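Side-chain contacts in contact-dependent inhibitor I (Escherichia coli NC101, PDB 5I4Q), which probably neutralises the toxin domain of its cognate contact-dependent inhibitor A by binding it, giving the producing cell immunity: residues G40-N43 with F44-Q48; E60-T63 with M64-Y68. All coordinates share one frame; numbering follows the deposited sequence.

Interaction 1: G40-N43 with F44-Q48; sequences GSTN and FDNAQ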
loop_
_atom_site.group_PDB
_atom_site.type_symbol
_atom_site.label_atom_id
_atom_site.label_comp_id
_atom_site.label_asym_id
_atom_site.label_seq_id
_atom_site.Cartn_x
_atom_site.Cartn_y
_atom_site.Cartn_z
ATOM N N GLY B 40 9.815 29.635 14.961
ATOM C CA GLY B 40 10.550 29.816 16.210
ATOM C C GLY B 40 11.559 30.944 16.171
ATOM O O GLY B 40 12.083 31.315 17.182
ATOM N N SER B 41 11.827 31.476 14.986
ATOM C CA SER B 41 12.776 32.568 14.794
ATOM C C SER B 41 12.079 33.865 14.457
ATOM O O SER B 41 12.735 34.774 14.022
ATOM C CB SER B 41 13.693 32.272 13.605
ATOM O OG SER B 41 14.345 31.039 13.738
ATOM N N THR B 42 10.759 33.974 14.594
ATOM C CA THR B 42 10.117 35.253 14.259
ATOM C C THR B 42 9.073 35.594 15.306
ATOM O O THR B 42 8.780 34.776 16.212
ATOM C CB THR B 42 9.607 35.280 12.778
ATOM O OG1 THR B 42 9.315 36.622 12.383
ATOM C CG2 THR B 42 8.408 34.453 12.522
ATOM N N ASN B 43 8.536 36.807 15.232
ATOM C CA ASN B 43 7.515 37.180 16.210
ATOM C C ASN B 43 6.111 36.566 15.874
ATOM O O ASN B 43 5.865 36.050 14.792
ATOM C CB ASN B 43 7.511 38.701 16.473
ATOM C CG ASN B 43 6.860 39.495 15.359
ATOM O OD1 ASN B 43 6.042 38.968 14.589
ATOM N ND2 ASN B 43 7.197 40.779 15.276
ATOM N N PHE B 44 5.211 36.625 16.833
ATOM C CA PHE B 44 3.925 35.991 16.694
ATOM C C PHE B 44 3.136 36.477 15.492
ATOM O O PHE B 44 2.586 35.669 14.755
ATOM C CB PHE B 44 3.086 36.116 17.974
ATOM C CG PHE B 44 1.838 35.287 17.955
ATOM C CD1 PHE B 44 1.914 33.922 18.050
ATOM C CD2 PHE B 44 0.587 35.874 17.814
ATOM C CE1 PHE B 44 0.767 33.139 18.088
ATOM C CE2 PHE B 44 -0.562 35.102 17.783
ATOM C CZ PHE B 44 -0.470 33.719 17.909
ATOM N N ASP B 45 3.050 37.763 15.279
ATOM C CA ASP B 45 2.282 38.251 14.122
ATOM C C ASP B 45 2.794 37.738 12.783
ATOM O O ASP B 45 2.021 37.303 11.934
ATOM C CB ASP B 45 2.253 39.776 14.108
ATOM C CG ASP B 45 1.283 40.365 15.163
ATOM O OD1 ASP B 45 0.897 39.672 16.162
ATOM O OD2 ASP B 45 0.881 41.545 14.980
ATOM N N ASN B 46 4.101 37.779 12.612
ATOM C CA ASN B 46 4.751 37.409 11.357
ATOM C C ASN B 46 4.751 35.896 11.144
ATOM O O ASN B 46 5.059 35.446 10.066
ATOM C CB ASN B 46 6.203 37.860 11.356
ATOM C CG ASN B 46 6.353 39.349 11.459
ATOM O OD1 ASN B 46 5.502 40.099 11.000
ATOM N ND2 ASN B 46 7.442 39.786 12.085
ATOM N N ALA B 47 4.464 35.142 12.214
ATOM C CA ALA B 47 4.365 33.688 12.189
ATOM C C ALA B 47 3.033 33.178 11.670
ATOM O O ALA B 47 2.949 32.016 11.331
ATOM C CB ALA B 47 4.613 33.119 13.583
ATOM N N GLN B 48 2.015 34.024 11.565
ATOM C CA GLN B 48 0.701 33.530 11.205
ATOM C C GLN B 48 0.632 32.892 9.826
ATOM O O GLN B 48 -0.019 31.846 9.670
ATOM C CB GLN B 48 -0.380 34.593 11.339
ATOM C CG GLN B 48 -0.570 35.118 12.741
ATOM C CD GLN B 48 -0.723 34.025 13.751
ATOM O OE1 GLN B 48 -1.712 33.264 13.723
ATOM N NE2 GLN B 48 0.241 33.925 14.661
#

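Interaction 2: E60-T63 with M64-Y68; sequences ELAT and MLYKY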
loop_
_atom_site.group_PDB
_atom_site.type_symbol
_atom_site.label_atom_id
_atom_site.label_comp_id
_atom_site.label_asym_id
_atom_site.label_seq_id
_atom_site.Cartn_x
_atom_site.Cartn_y
_atom_site.Cartn_z
ATOM N N GLU B 60 -3.415 17.921 5.365
ATOM C CA GLU B 60 -3.280 17.001 4.291
ATOM C C GLU B 60 -2.805 15.656 4.827
ATOM O O GLU B 60 -3.190 14.608 4.302
ATOM C CB GLU B 60 -2.306 17.554 3.259
ATOM C CG GLU B 60 -2.832 18.782 2.552
ATOM C CD GLU B 60 -1.747 19.627 1.834
ATOM O OE1 GLU B 60 -0.559 19.266 1.827
ATOM O OE2 GLU B 60 -2.110 20.665 1.242
ATOM N N LEU B 61 -1.889 15.686 5.823
ATOM C CA LEU B 61 -1.387 14.448 6.392
ATOM C C LEU B 61 -2.500 13.737 7.163
ATOM O O LEU B 61 -2.589 12.529 7.154
ATOM C CB LEU B 61 -0.188 14.688 7.266
ATOM C CG LEU B 61 1.072 15.033 6.475
ATOM C CD1 LEU B 61 2.069 15.694 7.368
ATOM C CD2 LEU B 61 1.755 13.874 5.813
ATOM N N ALA B 62 -3.381 14.495 7.789
ATOM C CA ALA B 62 -4.549 13.913 8.439
ATOM C C ALA B 62 -5.512 13.266 7.426
ATOM O O ALA B 62 -6.072 12.204 7.699
ATOM C CB ALA B 62 -5.237 14.997 9.242
ATOM N N THR B 63 -5.673 13.881 6.248
ATOM C CA THR B 63 -6.490 13.321 5.207
ATOM C C THR B 63 -5.877 12.000 4.760
ATOM O O THR B 63 -6.568 10.994 4.500
ATOM C CB THR B 63 -6.659 14.317 4.039
ATOM O OG1 THR B 63 -7.243 15.524 4.525
ATOM C CG2 THR B 63 -7.574 13.786 2.981
HETATM N N MSE B 64 -4.564 11.971 4.659
HETATM C CA MSE B 64 -3.917 10.732 4.302
HETATM C C MSE B 64 -4.232 9.624 5.290
HETATM O O MSE B 64 -4.460 8.492 4.903
HETATM C CB MSE B 64 -2.433 10.997 4.331
HETATM C CG MSE B 64 -1.657 9.692 4.268
HETATM SE SE MSE B 64 0.263 10.107 4.563
HETATM C CE MSE B 64 0.172 10.323 6.540
ATOM N N LEU B 65 -4.168 9.935 6.580
ATOM C CA LEU B 65 -4.346 8.936 7.636
ATOM C C LEU B 65 -5.815 8.431 7.679
ATOM O O LEU B 65 -6.083 7.230 7.743
ATOM C CB LEU B 65 -3.938 9.551 8.992
ATOM C CG LEU B 65 -4.092 8.653 10.225
ATOM C CD1 LEU B 65 -3.326 7.358 9.999
ATOM C CD2 LEU B 65 -3.611 9.372 11.499
ATOM N N TYR B 66 -6.754 9.354 7.616
ATOM C CA TYR B 66 -8.151 9.015 7.901
ATOM C C TYR B 66 -8.912 8.732 6.652
ATOM O O TYR B 66 -9.655 7.808 6.651
ATOM C CB TYR B 66 -8.814 10.129 8.702
ATOM C CG TYR B 66 -8.173 10.326 10.037
ATOM C CD1 TYR B 66 -8.198 9.329 10.991
ATOM C CD2 TYR B 66 -7.534 11.492 10.340
ATOM C CE1 TYR B 66 -7.582 9.505 12.228
ATOM C CE2 TYR B 66 -6.904 11.677 11.564
ATOM C CZ TYR B 66 -6.920 10.692 12.493
ATOM O OH TYR B 66 -6.307 10.936 13.707
ATOM N N LYS B 67 -8.714 9.466 5.561
ATOM C CA LYS B 67 -9.475 9.155 4.353
ATOM C C LYS B 67 -8.901 7.975 3.587
ATOM O O LYS B 67 -9.640 7.137 3.114
ATOM C CB LYS B 67 -9.582 10.360 3.453
ATOM C CG LYS B 67 -10.614 10.257 2.361
ATOM C CD LYS B 67 -10.772 11.604 1.673
ATOM C CE LYS B 67 -11.447 11.473 0.328
ATOM N NZ LYS B 67 -12.740 10.740 0.460
ATOM N N TYR B 68 -7.585 7.932 3.408
ATOM C CA TYR B 68 -6.989 6.928 2.554
ATOM C C TYR B 68 -6.364 5.812 3.366
ATOM O O TYR B 68 -5.926 4.868 2.812
ATOM C CB TYR B 68 -5.941 7.572 1.637
ATOM C CG TYR B 68 -6.567 8.568 0.755
ATOM C CD1 TYR B 68 -7.316 8.164 -0.320
ATOM C CD2 TYR B 68 -6.448 9.917 1.016
ATOM C CE1 TYR B 68 -7.989 9.071 -1.086
ATOM C CE2 TYR B 68 -7.071 10.828 0.221
ATOM C CZ TYR B 68 -7.851 10.391 -0.807
ATOM O OH TYR B 68 -8.468 11.288 -1.608
#

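Interaction 1: G40-N43 with F44-Q48
N43 and N46 cross at a slant over the first turn of helix 44-66, amide planes 26° apart; N46 ND2 lies 3.0 Å from N43 OD1 but is badly angled for a hydrogen bond. The first torsion of N43 (chi1 76°) sets CG between the backbone N and the carbonyl carbon. N43 OD1 is gripped instead by the backbone N46 N at 3.0 Å, with an N-H...O angle of 166° and the donor nearly along the C=O axis, which identifies N43 as the N-cap. The A47 N to N43 O bond is weak and strongly bent. T42 meets N46 at about a right angle, T42 OG1 lying 3.5 Å from N46 CB, while T42 CG2 stands 4.2 Å from A47 CB. One turn on, Q48 NE2 sits over the centre of one face of the F44 ring and donates to F44 O at 2.9 Å; A47 N reaches that oxygen from the opposite face of its carbonyl plane. This capped turn joins helices 4-40 and 44-66 at the protein surface, and helix 88-99 packs beside it: H95 bonds to T42 O, R91 to Q48 OE1, and K92 makes a cation-pi contact with F44.

Interaction 2: E60-T63 with M64-Y68
With CG anti to the backbone N (chi1 168°) and the chain bent at its last torsion (chi3 78°), the selenomethionine M64 folds its methyl back toward L61. L61 CG is anti to the carbonyl carbon, beside the backbone N (chi1 -73°), and the two side chains run side by side, pointing the same way. Their contact is apolar: M64 CE lies 4.0 Å from L61 CD2. The same methyl approaches the L61 carbonyl, M64 CE to L61 O measuring 3.6 Å.

T63 and K67 also run alongside each other. T63 CG2 stands 4.0 Å from K67 CB and touches the aliphatic chain again at CD, while T63 OG1 turns back to bond S59 O one turn earlier. A62 CB meets Y66 at CD2, 4.3 Å away, and one face of the Y66 ring is covered by L65 CG.

The backbone identifies the last turns of helix 44-66. Successive i to i+4 bonds join M64 N to E60 O, L65 N to L61 O and Y66 N to A62 O, the last at 2.9 Å. T63 O then takes two donors: K67 N at 2.8 Å and, weakly, Y68 N at 3.4 Å. That second, i to i+5 bond accompanies the departure from regular helix.

L61 and M64 face the interior, against L25 of helix 4-40 and I80 of helix 74-82. E60 OE1 bonds Y28 OH of helix 4-40. A62 and T63 pack on Q35 of the contact-dependent inhibitor A chain and Y66 on its R37, whereas W4 of a second copy of this protein lies against E60 and T63, and L11 of that copy against M64 and Y68.

Both interactions belong to helix 44-66, interaction 1 at its N-terminal end and interaction 2 at its C-terminal end, with centres about 27 Å apart on opposite sides of the chain's centre. Interaction 1 is a surface contact: a side-chain amide supplies an acceptor to the opening turn, and no other protein chain of the assembly touches its segments. Interaction 2 is partly buried; its side chains meet through apolar contacts, while main-chain bonds carry the polar part. Helix 88-99 packs against interaction 1, helices 4-40 and 74-82 against interaction 2. Of the two, interaction 2 alone also meets contact-dependent inhibitor A and a second copy of this protein.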